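PDB 3EF8: putative Scyalone Dehydratase, which is of unknown function but, as a SnoaL-like member of the NTF2 superfamily, is probably a lyase related to scytalone dehydratase. Local coordinates for residues R11-M16 with D114-V119; R15-Y20 with S75-D80; C40-A45 with D54-T59; L94-Y99 with D105-G110; L130-T135 with R141-I146. All coordinates share one frame; numbering follows the deposited sequence.

Interaction 1 of 5, residues R11-M16 with D114-V119; sequences RAIERM and DTVVKV
I13 and selenomethionine M16, one turn apart on the long helix 3-25, both come down on V116 of strand 106-119, joining the N-terminal helix of the NTF2-like fold to its curved sheet. Each methyl of V116 takes one of the two helix residues. CG2 receives I13, whose side chain comes in at a slant: its CD1 lies 4.0 Å from V116 CG2, and I13 CG1 is 4.1 Å from the same methyl, so the outer arm of the isoleucine, not a single atom, lies against it. M16 and V116 instead run past one another in opposite directions. The CG of M16 is anti to the backbone N (chi1 -177°), and bends at the next two torsions bring the terminal methyl round to the valine. Both segments keep regular backbones, and the junction between them is wholly apolar. F125 of strand 122-136 touches both M16 and V116, while A87 of strand 86-99 touches I13 and V116, which places the contact in a buried layer between helix and sheet. Away from V116, the helix is tied to the assembly by intersubunit pairs: R11 with E14 of the second subunit, and E14 with R11 of the third. The tightest point of the contact is the selenomethionine methyl, M16 CE, 3.6 Å from V116 CG1.

Interaction 2 of 5, residues R15-Y20 with S75-D80; sequences RMMFDY and SNICID
The F18 ring meets I77 obliquely at its outer carbons: CD1 of I77 lies 3.6 Å from F18 CE1 and 3.8 Å from F18 CZ. The other flat group on this helix surface is the guanidinium of R15, met at its edge and in plane by the carboxylate of D19, one turn on. R15 NE gives D19 OD1 a salt bridge of 3.0 Å, arriving on the syn side but 26° out of the carboxylate plane. Selenomethionine M17 makes the second apolar contact, reaching toward I77 tip to tip, with M17 SE 4.2 Å from I77 CG2. I77 thus serves both helix residues by forking. Its CG1 is anti to the carbonyl carbon (chi1 -64°) and carries CD1 to the phenylalanine, while CG2 turns to the selenium. N76, just before it, has a left-handed backbone, and its OD1 accepts from S75 OG at 2.7 Å and from N74 N of the third subunit. F18 of that subunit packs on N76, and R15 pairs with D80 of the second subunit, so the packing around I77 adjoins a subunit interface. In the NTF2-like fold this is where helix 3-25 lies against strand 67-81, an outermost strand of the chain's sheet; S91 of adjacent strand 86-99 touches M17 and I77, and F125 of strand 122-136 also packs on M17.

Interaction 3 of 5, residues C40-A45 with D54-T59; sequences CEVSYA and DAYKKT
Y56 packs short helix 53-59 against strand 40-43, which turns back through strand 48-51 before the helix begins, in the NTF2-like fold. Three residues of the strand segment meet this one tyrosine. C40 SG is a loose neighbour of Y56 CB, V42 CG2 comes obliquely to Y56 CD1 at 4.0 Å, and Y44 OH reaches the edge of the Y56 ring, close to its plane, 3.8 Å from CE1. With CG anti to the backbone N (chi1 164°), the Y56 ring is swung past V42 toward Y44. The two tyrosines cross at a slant, so a hydroxyl, not a ring face, makes the meeting. A water then links the ends of the two segments, lying 2.7 Å from Y44 OH and donating to T59 OG1 at 2.8 Å. T59 OG1 in turn donates a hydrogen bond to Y56 O, 2.6 Å, in the carbonyl plane and on a lone pair. The same carbonyl accepts from T59 N at 2.8 Å, so two bonds from one residue hold it. F36 stacks on the Y56 ring, and Y20 OH makes a weak hydrogen bond with Y56 OH. Y44 and A45 both face F48 where the chain turns a corner, a classic beta bulge; the hairpin of 40-43 with 48-51, bulged here, leads directly into helix 53-59, which packs on it in this NTF2-like fold.

Interaction 4 of 5, residues L94-Y99 with D105-G110; sequences LAIHRY and DGILYG
R98 grips D105 side-on, two nitrogens to two oxygens: R98 NE meets D105 OD1 at 2.9 Å, nearly straight at 174°, and R98 NH2 meets D105 OD2 at 2.7 Å, both on syn lone pairs. The guanidinium and carboxylate are nearly coplanar, 21° apart. A leucine in place of R98 would strip D105 of its paired charge and is likely to set the carboxylate free to turn. Next along the strands, G106 O accepts from H97 N at 2.8 Å and again from H97 ND1 at 3.0 Å, the ring nitrogen standing 47° above the carbonyl plane while the oxygen lies in the ring plane, which helps to fix the turn of the imidazole, with Y138 edge-to-face against it. H97 with G106 and A95 with L108 are hydrogen-bonded antiparallel pairs. Y99 CE2 comes 3.4 Å from G106 N, with Y99 OH bonded to H139. On the other face, I107 CG2 lies over one face of the Y109 ring, offset toward its rim, L94 CD1 touches Y109 CE1 at 3.5 Å, and I96 CG2 meets I107 CD1 at 3.6 Å. The hairpin 86-99/106-119 ends here, set between strand 67-81, beside 86-99, and strand 122-136, beside 106-119.

Interaction 5 of 5, residues L130-T135 with R141-I146; sequences LRTTMT and RAANPI
T132 N and N144 O make the one direct backbone hydrogen bond of this contact, 2.9 Å and nearly along the C=O axis, while three waters bridge further polar groups of segment 130-135 of strand 122-136 and the irregular tail 141-146. The side chain of N144 adds a second direct bond, N144 ND2 to L130 O at 3.0 Å, with the acceptor close to the amide plane but the donor tilted 23° from the carbonyl plane. ND2 also bonds to S43 OG. Without the amide of N144, as with an alanine here, both bonds go, and L130 O would probably rely on water while the tail is less firmly tied to strand 40-43. One water donates to L130 O and accepts from T132 OG1 and N144 N; another joins T132 O to I146 N. The third lies in plane at the edge of the R131 guanidinium, 3.0 Å from NH1, and donates to I146 O, while R131 NE is paired with E129. Close packing flanks these bonds: T132 CB meets A143 CB at 3.7 Å, and I146 CG2 lies 3.8 Å from R131 CB and 3.5 Å from T133 OG1. CG1 of I146 takes the crowded position between N and carbonyl carbon (chi1 65°), which leaves CG2 to face the strand. T133 and M134 form a classic bulge opposite Y109. Y22 and D25 of the third subunit pack on R131 and I146. Strand 122-136 runs between strands 106-119 and 40-43; beyond S43, the tail takes up the edge that strand 40-43 has left.

Overall arrangement
Interactions 1 and 2 share R15, M16 and helix 3-25, and set it on different strands of one curved sheet; both are buried and apolar across the segments. Interaction 3 is also buried but mixes apolar contacts round Y56 with a water link between Y44 and T59; its centre lies about 19 Å from that of interaction 2, yet Y20 touches Y56. Interactions 4 and 5 lie across the chain's centre from interaction 1 and are more polar: a mostly buried hairpin with a salt bridge, then a partly buried tail tied by two direct bonds and by waters. They join through Y109, paired with T133 and M134. S43 links interactions 3 and 5, bonded to L130 and N144.

Interaction 1 of 5, residues R11-M16 with D114-V119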
# COMPACT_ATOMS: atom_id res chain seq x y z
N ARG A 11 7.99 1.69 13.42
CA ARG A 11 6.90 2.64 13.27
C ARG A 11 7.41 4.03 12.95
O ARG A 11 6.86 4.76 12.11
CB ARG A 11 5.98 2.68 14.50
CG ARG A 11 5.08 1.49 14.61
CD ARG A 11 4.03 1.45 13.52
NE ARG A 11 3.07 0.44 13.77
CZ ARG A 11 2.04 0.21 13.01
NH1 ARG A 11 1.98 0.89 11.89
NH2 ARG A 11 1.16 -0.71 13.30
N ALA A 12 8.48 4.46 13.63
CA ALA A 12 9.02 5.79 13.38
C ALA A 12 9.62 5.97 12.00
O ALA A 12 9.48 7.03 11.36
CB ALA A 12 10.09 6.18 14.49
N ILE A 13 10.30 4.93 11.53
CA ILE A 13 10.92 4.94 10.20
C ILE A 13 9.80 5.02 9.15
O ILE A 13 9.86 5.81 8.22
CB ILE A 13 11.84 3.71 9.99
CG1 ILE A 13 13.10 3.89 10.86
CG2 ILE A 13 12.16 3.52 8.48
CD1 ILE A 13 13.85 2.57 11.01
N GLU A 14 8.79 4.17 9.31
CA GLU A 14 7.67 4.17 8.35
C GLU A 14 7.01 5.54 8.36
O GLU A 14 6.73 6.12 7.27
CB GLU A 14 6.66 3.10 8.72
CG GLU A 14 7.13 1.69 8.42
CD GLU A 14 6.28 0.58 8.91
OE1 GLU A 14 5.47 0.80 9.84
OE2 GLU A 14 6.46 -0.56 8.40
N ARG A 15 6.74 6.10 9.54
CA ARG A 15 6.17 7.44 9.64
C ARG A 15 7.00 8.47 8.87
O ARG A 15 6.44 9.35 8.17
CB ARG A 15 6.00 7.85 11.12
CG ARG A 15 5.51 9.24 11.35
CD ARG A 15 4.23 9.54 10.56
NE ARG A 15 3.68 10.85 10.89
CZ ARG A 15 2.90 11.10 11.93
NH1 ARG A 15 2.52 10.15 12.78
NH2 ARG A 15 2.49 12.35 12.12
N MSE A 16 8.31 8.41 9.01
CA MSE A 16 9.18 9.38 8.33
C MSE A 16 9.04 9.22 6.83
O MSE A 16 8.94 10.21 6.09
CB MSE A 16 10.62 9.22 8.80
CG MSE A 16 11.58 10.20 8.24
SE MSE A 16 12.21 9.82 6.44
CE MSE A 16 13.55 8.43 6.94
N ASP A 114 17.02 2.00 0.83
CA ASP A 114 17.39 3.11 1.65
C ASP A 114 18.24 2.70 2.85
O ASP A 114 18.15 1.57 3.34
CB ASP A 114 16.11 3.78 2.21
CG ASP A 114 15.15 4.30 1.12
OD1 ASP A 114 15.63 4.83 0.08
OD2 ASP A 114 13.91 4.20 1.38
N THR A 115 19.09 3.63 3.29
CA THR A 115 19.65 3.59 4.63
C THR A 115 19.23 4.85 5.35
O THR A 115 19.40 5.98 4.82
CB THR A 115 21.20 3.49 4.59
OG1 THR A 115 21.57 2.27 3.94
CG2 THR A 115 21.81 3.55 6.04
N VAL A 116 18.62 4.63 6.50
CA VAL A 116 18.14 5.65 7.39
C VAL A 116 18.96 5.64 8.70
O VAL A 116 19.45 4.60 9.15
CB VAL A 116 16.61 5.51 7.64
CG1 VAL A 116 15.86 5.68 6.30
CG2 VAL A 116 16.27 4.21 8.30
N VAL A 117 19.14 6.82 9.25
CA VAL A 117 19.87 7.00 10.51
C VAL A 117 19.08 7.87 11.43
O VAL A 117 18.37 8.75 10.99
CB VAL A 117 21.29 7.61 10.25
CG1 VAL A 117 22.16 6.62 9.47
CG2 VAL A 117 21.16 8.96 9.50
N LYS A 118 19.21 7.63 12.73
CA LYS A 118 18.49 8.39 13.72
C LYS A 118 19.40 9.41 14.36
O LYS A 118 20.44 9.08 14.93
CB LYS A 118 17.88 7.49 14.78
CG LYS A 118 16.74 8.11 15.51
CD LYS A 118 16.28 7.27 16.69
CE LYS A 118 15.09 7.91 17.41
NZ LYS A 118 14.68 7.21 18.67
N VAL A 119 18.98 10.65 14.25
CA VAL A 119 19.78 11.78 14.75
C VAL A 119 18.91 12.70 15.58
O VAL A 119 17.89 13.17 15.12
CB VAL A 119 20.45 12.50 13.60
CG1 VAL A 119 21.48 11.59 12.94
CG2 VAL A 119 19.49 12.98 12.57

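Interaction 2 of 5, residues R15-Y20 with S75-D80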
# COMPACT_ATOMS: atom_id res chain seq x y z
N ARG A 15 6.74 6.10 9.54
CA ARG A 15 6.17 7.44 9.64
C ARG A 15 7.00 8.47 8.87
O ARG A 15 6.44 9.35 8.17
CB ARG A 15 6.00 7.85 11.12
CG ARG A 15 5.51 9.24 11.35
CD ARG A 15 4.23 9.54 10.56
NE ARG A 15 3.68 10.85 10.89
CZ ARG A 15 2.90 11.10 11.93
NH1 ARG A 15 2.52 10.15 12.78
NH2 ARG A 15 2.49 12.35 12.12
N MSE A 16 8.31 8.41 9.01
CA MSE A 16 9.18 9.38 8.33
C MSE A 16 9.04 9.22 6.83
O MSE A 16 8.94 10.21 6.09
CB MSE A 16 10.62 9.22 8.80
CG MSE A 16 11.58 10.20 8.24
SE MSE A 16 12.21 9.82 6.44
CE MSE A 16 13.55 8.43 6.94
N MSE A 17 9.00 7.97 6.37
CA MSE A 17 8.88 7.70 4.94
C MSE A 17 7.55 8.23 4.40
O MSE A 17 7.49 8.73 3.26
CB MSE A 17 9.03 6.22 4.64
CG MSE A 17 10.44 5.68 5.06
SE MSE A 17 10.58 3.79 4.92
CE MSE A 17 10.47 3.51 2.99
N PHE A 18 6.51 8.12 5.21
CA PHE A 18 5.20 8.61 4.83
C PHE A 18 5.14 10.10 4.88
O PHE A 18 4.53 10.76 4.01
CB PHE A 18 4.11 8.02 5.71
CG PHE A 18 4.04 6.51 5.68
CD1 PHE A 18 4.47 5.78 4.57
CD2 PHE A 18 3.52 5.81 6.76
CE1 PHE A 18 4.41 4.37 4.55
CE2 PHE A 18 3.44 4.43 6.75
CZ PHE A 18 3.90 3.70 5.66
N ASP A 19 5.77 10.69 5.88
CA ASP A 19 5.86 12.15 5.92
C ASP A 19 6.57 12.68 4.70
O ASP A 19 6.21 13.70 4.10
CB ASP A 19 6.64 12.62 7.15
CG ASP A 19 5.87 12.47 8.46
OD1 ASP A 19 4.62 12.33 8.48
OD2 ASP A 19 6.54 12.52 9.53
N TYR A 20 7.62 11.98 4.28
CA TYR A 20 8.34 12.35 3.06
C TYR A 20 7.44 12.38 1.83
O TYR A 20 7.35 13.36 1.10
CB TYR A 20 9.56 11.42 2.81
CG TYR A 20 10.27 11.64 1.49
CD1 TYR A 20 9.80 11.05 0.35
CD2 TYR A 20 11.38 12.45 1.39
CE1 TYR A 20 10.41 11.24 -0.91
CE2 TYR A 20 12.00 12.64 0.13
CZ TYR A 20 11.49 12.02 -0.98
OH TYR A 20 12.05 12.20 -2.25
N SER A 75 4.54 1.01 0.06
CA SER A 75 4.08 -0.23 0.66
C SER A 75 5.24 -1.22 0.72
O SER A 75 6.36 -0.96 0.25
CB SER A 75 2.94 -0.84 -0.16
OG SER A 75 3.35 -1.26 -1.44
N ASN A 76 4.98 -2.39 1.26
CA ASN A 76 5.93 -3.48 1.23
C ASN A 76 7.24 -3.09 1.91
O ASN A 76 8.32 -3.50 1.43
CB ASN A 76 6.20 -3.96 -0.21
CG ASN A 76 4.98 -4.54 -0.90
OD1 ASN A 76 3.96 -3.89 -1.02
ND2 ASN A 76 5.11 -5.75 -1.39
N ILE A 77 7.15 -2.39 3.03
CA ILE A 77 8.32 -1.85 3.73
C ILE A 77 8.97 -2.91 4.61
O ILE A 77 8.33 -3.46 5.47
CB ILE A 77 7.95 -0.61 4.53
CG1 ILE A 77 7.47 0.53 3.57
CG2 ILE A 77 9.15 -0.11 5.36
CD1 ILE A 77 6.83 1.72 4.26
N CYS A 78 10.24 -3.20 4.33
CA CYS A 78 11.08 -4.23 4.98
C CYS A 78 12.26 -3.53 5.61
O CYS A 78 13.01 -2.84 4.95
CB CYS A 78 11.55 -5.18 3.91
SG CYS A 78 10.21 -6.05 3.08
N ILE A 79 12.40 -3.68 6.92
CA ILE A 79 13.41 -2.95 7.69
C ILE A 79 14.34 -3.92 8.39
O ILE A 79 13.89 -4.79 9.09
CB ILE A 79 12.74 -2.07 8.73
CG1 ILE A 79 11.80 -1.06 8.02
CG2 ILE A 79 13.82 -1.34 9.58
CD1 ILE A 79 10.95 -0.21 8.98
N ASP A 80 15.63 -3.73 8.16
CA ASP A 80 16.70 -4.50 8.84
C ASP A 80 17.55 -3.50 9.59
O ASP A 80 18.20 -2.67 9.00
CB ASP A 80 17.57 -5.24 7.83
CG ASP A 80 16.80 -6.28 7.04
OD1 ASP A 80 15.92 -6.90 7.63
OD2 ASP A 80 17.12 -6.48 5.85

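Interaction 3 of 5, residues C40-A45 with D54-T59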
# COMPACT_ATOMS: atom_id res chain seq x y z
N CYS A 40 24.40 13.01 2.69
CA CYS A 40 23.53 12.01 2.03
C CYS A 40 23.91 11.71 0.61
O CYS A 40 24.73 12.41 -0.04
CB CYS A 40 22.05 12.44 2.06
SG CYS A 40 21.71 14.00 1.16
N GLU A 41 23.33 10.63 0.10
CA GLU A 41 23.42 10.24 -1.29
C GLU A 41 22.07 9.80 -1.78
O GLU A 41 21.33 9.09 -1.08
CB GLU A 41 24.36 9.06 -1.50
CG GLU A 41 25.78 9.37 -1.23
CD GLU A 41 26.63 8.11 -1.14
OE1 GLU A 41 26.09 6.98 -1.26
OE2 GLU A 41 27.85 8.27 -0.93
N VAL A 42 21.75 10.22 -2.97
CA VAL A 42 20.53 9.81 -3.65
C VAL A 42 20.88 9.37 -5.06
O VAL A 42 21.59 10.06 -5.80
CB VAL A 42 19.45 10.93 -3.62
CG1 VAL A 42 18.20 10.49 -4.26
CG2 VAL A 42 19.15 11.32 -2.20
N SER A 43 20.38 8.20 -5.45
CA SER A 43 20.60 7.65 -6.76
C SER A 43 19.30 7.32 -7.41
O SER A 43 18.57 6.43 -6.96
CB SER A 43 21.46 6.40 -6.70
OG SER A 43 21.61 5.82 -7.97
N TYR A 44 19.03 7.98 -8.53
CA TYR A 44 17.85 7.70 -9.33
C TYR A 44 18.17 7.01 -10.66
O TYR A 44 17.30 6.38 -11.26
CB TYR A 44 17.05 8.97 -9.57
CG TYR A 44 16.62 9.68 -8.32
CD1 TYR A 44 15.90 9.02 -7.33
CD2 TYR A 44 16.92 11.03 -8.12
CE1 TYR A 44 15.49 9.67 -6.18
CE2 TYR A 44 16.53 11.69 -6.98
CZ TYR A 44 15.80 11.01 -6.01
OH TYR A 44 15.40 11.66 -4.87
N ALA A 45 19.42 7.10 -11.09
CA ALA A 45 19.92 6.44 -12.31
C ALA A 45 21.44 6.40 -12.31
O ALA A 45 22.08 7.09 -11.54
CB ALA A 45 19.41 7.12 -13.55
N ASP A 54 22.60 19.67 -0.27
CA ASP A 54 22.33 20.82 -1.13
C ASP A 54 22.05 20.38 -2.54
O ASP A 54 21.15 20.91 -3.18
CB ASP A 54 23.49 21.84 -1.12
CG ASP A 54 23.52 22.69 0.12
OD1 ASP A 54 22.62 22.64 0.98
OD2 ASP A 54 24.53 23.43 0.28
N ALA A 55 22.82 19.41 -3.04
CA ALA A 55 22.59 18.85 -4.38
C ALA A 55 21.20 18.20 -4.42
O ALA A 55 20.52 18.27 -5.42
CB ALA A 55 23.69 17.83 -4.78
N TYR A 56 20.82 17.55 -3.32
CA TYR A 56 19.50 16.89 -3.25
C TYR A 56 18.40 17.96 -3.35
O TYR A 56 17.41 17.83 -4.11
CB TYR A 56 19.33 16.05 -1.97
CG TYR A 56 17.86 15.70 -1.71
CD1 TYR A 56 17.21 14.78 -2.50
CD2 TYR A 56 17.13 16.36 -0.76
CE1 TYR A 56 15.83 14.50 -2.31
CE2 TYR A 56 15.79 16.11 -0.55
CZ TYR A 56 15.15 15.16 -1.31
OH TYR A 56 13.79 14.90 -1.13
N LYS A 57 18.61 19.06 -2.64
CA LYS A 57 17.63 20.15 -2.66
C LYS A 57 17.41 20.60 -4.09
O LYS A 57 16.29 20.94 -4.48
CB LYS A 57 18.11 21.34 -1.82
CG LYS A 57 18.04 21.18 -0.30
CD LYS A 57 18.39 22.52 0.42
CE LYS A 57 17.72 22.64 1.79
NZ LYS A 57 18.02 23.87 2.57
N LYS A 58 18.47 20.59 -4.88
CA LYS A 58 18.39 21.08 -6.26
C LYS A 58 17.54 20.17 -7.11
O LYS A 58 16.93 20.62 -8.09
CB LYS A 58 19.78 21.21 -6.91
CG LYS A 58 20.65 22.26 -6.26
N THR A 59 17.46 18.90 -6.73
CA THR A 59 16.69 17.92 -7.52
C THR A 59 15.20 18.14 -7.32
O THR A 59 14.37 17.56 -8.04
CB THR A 59 17.00 16.44 -7.18
OG1 THR A 59 16.49 16.12 -5.88
CG2 THR A 59 18.50 16.13 -7.28
O HOH W 1 14.49 14.15 -5.51

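Interaction 4 of 5, residues L94-Y99 with D105-G110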
# COMPACT_ATOMS: atom_id res chain seq x y z
N LEU A 94 4.51 3.14 -5.76
CA LEU A 94 3.66 3.48 -6.90
C LEU A 94 3.55 5.02 -6.87
O LEU A 94 3.08 5.60 -5.91
CB LEU A 94 2.29 2.87 -6.80
CG LEU A 94 1.30 3.20 -7.89
CD1 LEU A 94 1.74 2.62 -9.23
CD2 LEU A 94 -0.09 2.65 -7.47
N ALA A 95 4.01 5.69 -7.93
CA ALA A 95 4.02 7.13 -7.97
C ALA A 95 3.38 7.61 -9.26
O ALA A 95 3.83 7.24 -10.33
CB ALA A 95 5.46 7.68 -7.82
N ILE A 96 2.29 8.37 -9.11
CA ILE A 96 1.53 8.87 -10.28
C ILE A 96 1.78 10.36 -10.38
O ILE A 96 1.71 11.08 -9.44
CB ILE A 96 0.05 8.57 -10.14
CG1 ILE A 96 -0.21 7.06 -9.94
CG2 ILE A 96 -0.70 9.04 -11.42
CD1 ILE A 96 -0.21 6.63 -8.44
N HIS A 97 2.07 10.78 -11.60
CA HIS A 97 2.40 12.17 -11.90
C HIS A 97 1.48 12.79 -12.94
O HIS A 97 1.38 12.26 -14.05
CB HIS A 97 3.83 12.23 -12.45
CG HIS A 97 4.85 11.59 -11.56
ND1 HIS A 97 4.98 10.22 -11.49
CD2 HIS A 97 5.80 12.12 -10.76
CE1 HIS A 97 5.93 9.93 -10.62
NE2 HIS A 97 6.46 11.06 -10.19
N ARG A 98 0.83 13.88 -12.54
CA ARG A 98 -0.10 14.62 -13.46
C ARG A 98 0.70 15.85 -13.87
O ARG A 98 1.07 16.70 -13.05
CB ARG A 98 -1.40 15.01 -12.78
CG ARG A 98 -2.28 15.79 -13.77
CD ARG A 98 -3.72 15.55 -13.62
NE ARG A 98 -4.06 14.16 -13.81
CZ ARG A 98 -5.21 13.65 -13.43
NH1 ARG A 98 -6.11 14.42 -12.86
NH2 ARG A 98 -5.42 12.36 -13.57
N TYR A 99 1.01 15.88 -15.17
CA TYR A 99 1.89 16.90 -15.69
C TYR A 99 1.18 18.23 -15.94
O TYR A 99 0.01 18.27 -16.15
CB TYR A 99 2.54 16.40 -16.98
CG TYR A 99 3.39 15.16 -16.76
CD1 TYR A 99 4.69 15.28 -16.28
CD2 TYR A 99 2.90 13.90 -17.07
CE1 TYR A 99 5.48 14.13 -16.04
CE2 TYR A 99 3.68 12.76 -16.87
CZ TYR A 99 4.95 12.89 -16.36
OH TYR A 99 5.69 11.74 -16.16
N ASP A 105 -0.94 10.91 -17.61
CA ASP A 105 -0.27 10.73 -16.34
C ASP A 105 0.91 9.76 -16.48
O ASP A 105 0.83 8.70 -17.13
CB ASP A 105 -1.26 10.21 -15.30
CG ASP A 105 -2.33 11.20 -14.91
OD1 ASP A 105 -2.25 12.42 -15.17
OD2 ASP A 105 -3.29 10.76 -14.23
N GLY A 106 1.97 10.06 -15.76
CA GLY A 106 3.16 9.26 -15.80
C GLY A 106 3.24 8.39 -14.55
O GLY A 106 3.08 8.90 -13.44
N ILE A 107 3.41 7.10 -14.77
CA ILE A 107 3.40 6.15 -13.66
C ILE A 107 4.77 5.53 -13.48
O ILE A 107 5.34 5.02 -14.42
CB ILE A 107 2.40 4.99 -13.89
CG1 ILE A 107 1.08 5.48 -14.48
CG2 ILE A 107 2.26 4.20 -12.56
CD1 ILE A 107 0.31 6.45 -13.67
N LEU A 108 5.26 5.59 -12.22
CA LEU A 108 6.48 4.92 -11.81
C LEU A 108 6.11 3.78 -10.87
O LEU A 108 5.39 3.96 -9.89
CB LEU A 108 7.43 5.89 -11.08
CG LEU A 108 8.53 5.21 -10.22
CD1 LEU A 108 9.43 4.70 -11.24
CD2 LEU A 108 9.22 6.24 -9.30
N TYR A 109 6.60 2.60 -11.22
CA TYR A 109 6.56 1.40 -10.36
C TYR A 109 7.98 1.15 -9.92
O TYR A 109 8.84 0.91 -10.76
CB TYR A 109 6.03 0.20 -11.10
CG TYR A 109 4.71 0.39 -11.77
CD1 TYR A 109 3.50 0.16 -11.12
CD2 TYR A 109 4.67 0.83 -13.09
CE1 TYR A 109 2.28 0.33 -11.77
CE2 TYR A 109 3.47 0.96 -13.76
CZ TYR A 109 2.28 0.72 -13.08
OH TYR A 109 1.08 0.86 -13.75
N GLY A 110 8.26 1.26 -8.63
CA GLY A 110 9.64 1.24 -8.21
C GLY A 110 9.89 0.51 -6.91
O GLY A 110 8.95 0.06 -6.23
O HOH W 2 -0.78 14.15 -16.82

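Interaction 5 of 5, residues L130-T135 with R141-I146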
# COMPACT_ATOMS: atom_id res chain seq x y z
N LEU A 130 16.72 4.51 -5.82
CA LEU A 130 15.52 4.09 -6.52
C LEU A 130 15.86 3.14 -7.60
O LEU A 130 16.74 3.45 -8.45
CB LEU A 130 14.80 5.27 -7.14
CG LEU A 130 13.59 4.93 -7.97
CD1 LEU A 130 12.41 4.41 -7.13
CD2 LEU A 130 13.15 6.17 -8.77
N ARG A 131 15.21 1.98 -7.60
CA ARG A 131 15.32 1.01 -8.68
C ARG A 131 13.96 0.99 -9.38
O ARG A 131 12.93 0.92 -8.74
CB ARG A 131 15.73 -0.37 -8.18
CG ARG A 131 17.07 -0.34 -7.48
CD ARG A 131 17.52 -1.72 -7.05
NE ARG A 131 18.73 -1.62 -6.26
CZ ARG A 131 19.24 -2.61 -5.53
NH1 ARG A 131 18.66 -3.80 -5.51
NH2 ARG A 131 20.33 -2.39 -4.83
N THR A 132 13.95 1.14 -10.70
CA THR A 132 12.75 1.30 -11.47
C THR A 132 12.32 -0.02 -12.07
O THR A 132 12.98 -0.61 -12.91
CB THR A 132 12.93 2.40 -12.56
OG1 THR A 132 13.20 3.65 -11.91
CG2 THR A 132 11.70 2.55 -13.39
N THR A 133 11.23 -0.54 -11.56
CA THR A 133 10.66 -1.79 -12.01
C THR A 133 10.10 -1.67 -13.40
O THR A 133 10.32 -2.52 -14.25
CB THR A 133 9.54 -2.23 -11.03
OG1 THR A 133 10.09 -2.19 -9.72
CG2 THR A 133 8.98 -3.62 -11.35
N MSE A 134 9.40 -0.56 -13.62
CA MSE A 134 8.91 -0.19 -14.92
C MSE A 134 8.20 1.12 -14.80
O MSE A 134 7.96 1.62 -13.70
CB MSE A 134 7.99 -1.24 -15.50
CG MSE A 134 6.93 -1.66 -14.59
SE MSE A 134 6.45 -3.48 -15.06
CE MSE A 134 4.65 -3.26 -14.68
N THR A 135 7.89 1.70 -15.95
CA THR A 135 7.19 2.99 -16.01
C THR A 135 6.19 3.02 -17.17
O THR A 135 6.29 2.24 -18.14
CB THR A 135 8.12 4.20 -16.15
OG1 THR A 135 8.72 4.21 -17.46
CG2 THR A 135 9.22 4.18 -15.13
N ARG A 141 13.81 8.67 -18.66
CA ARG A 141 14.24 7.51 -19.40
C ARG A 141 15.28 6.66 -18.69
O ARG A 141 15.17 5.44 -18.65
CB ARG A 141 14.77 7.94 -20.78
CG ARG A 141 15.19 6.77 -21.61
N ALA A 142 16.29 7.31 -18.15
CA ALA A 142 17.38 6.64 -17.45
C ALA A 142 16.83 6.04 -16.16
O ALA A 142 15.90 6.57 -15.54
CB ALA A 142 18.51 7.60 -17.12
N ALA A 143 17.40 4.91 -15.78
CA ALA A 143 16.96 4.28 -14.54
C ALA A 143 17.96 3.26 -14.04
O ALA A 143 18.76 2.71 -14.80
CB ALA A 143 15.66 3.60 -14.79
N ASN A 144 17.90 3.01 -12.73
CA ASN A 144 18.64 1.89 -12.13
C ASN A 144 17.73 0.68 -12.23
O ASN A 144 16.59 0.73 -11.81
CB ASN A 144 18.89 2.12 -10.64
CG ASN A 144 19.82 3.28 -10.36
OD1 ASN A 144 20.85 3.43 -11.05
ND2 ASN A 144 19.49 4.10 -9.36
N PRO A 145 18.19 -0.43 -12.81
CA PRO A 145 17.31 -1.58 -12.93
C PRO A 145 17.13 -2.27 -11.58
O PRO A 145 17.93 -2.11 -10.68
CB PRO A 145 18.05 -2.51 -13.87
CG PRO A 145 19.47 -2.06 -13.83
CD PRO A 145 19.48 -0.62 -13.49
N ILE A 146 16.04 -3.04 -11.46
CA ILE A 146 15.85 -3.82 -10.23
C ILE A 146 16.74 -5.03 -10.15
O ILE A 146 17.00 -5.55 -9.08
CB ILE A 146 14.39 -4.21 -10.00
CG1 ILE A 146 13.85 -5.14 -11.06
CG2 ILE A 146 13.52 -2.93 -9.87
CD1 ILE A 146 12.51 -5.81 -10.69
O HOH W 3 15.77 4.11 -10.97
O HOH W 4 16.16 -4.95 -6.59
O HOH W 5 14.35 -2.75 -13.81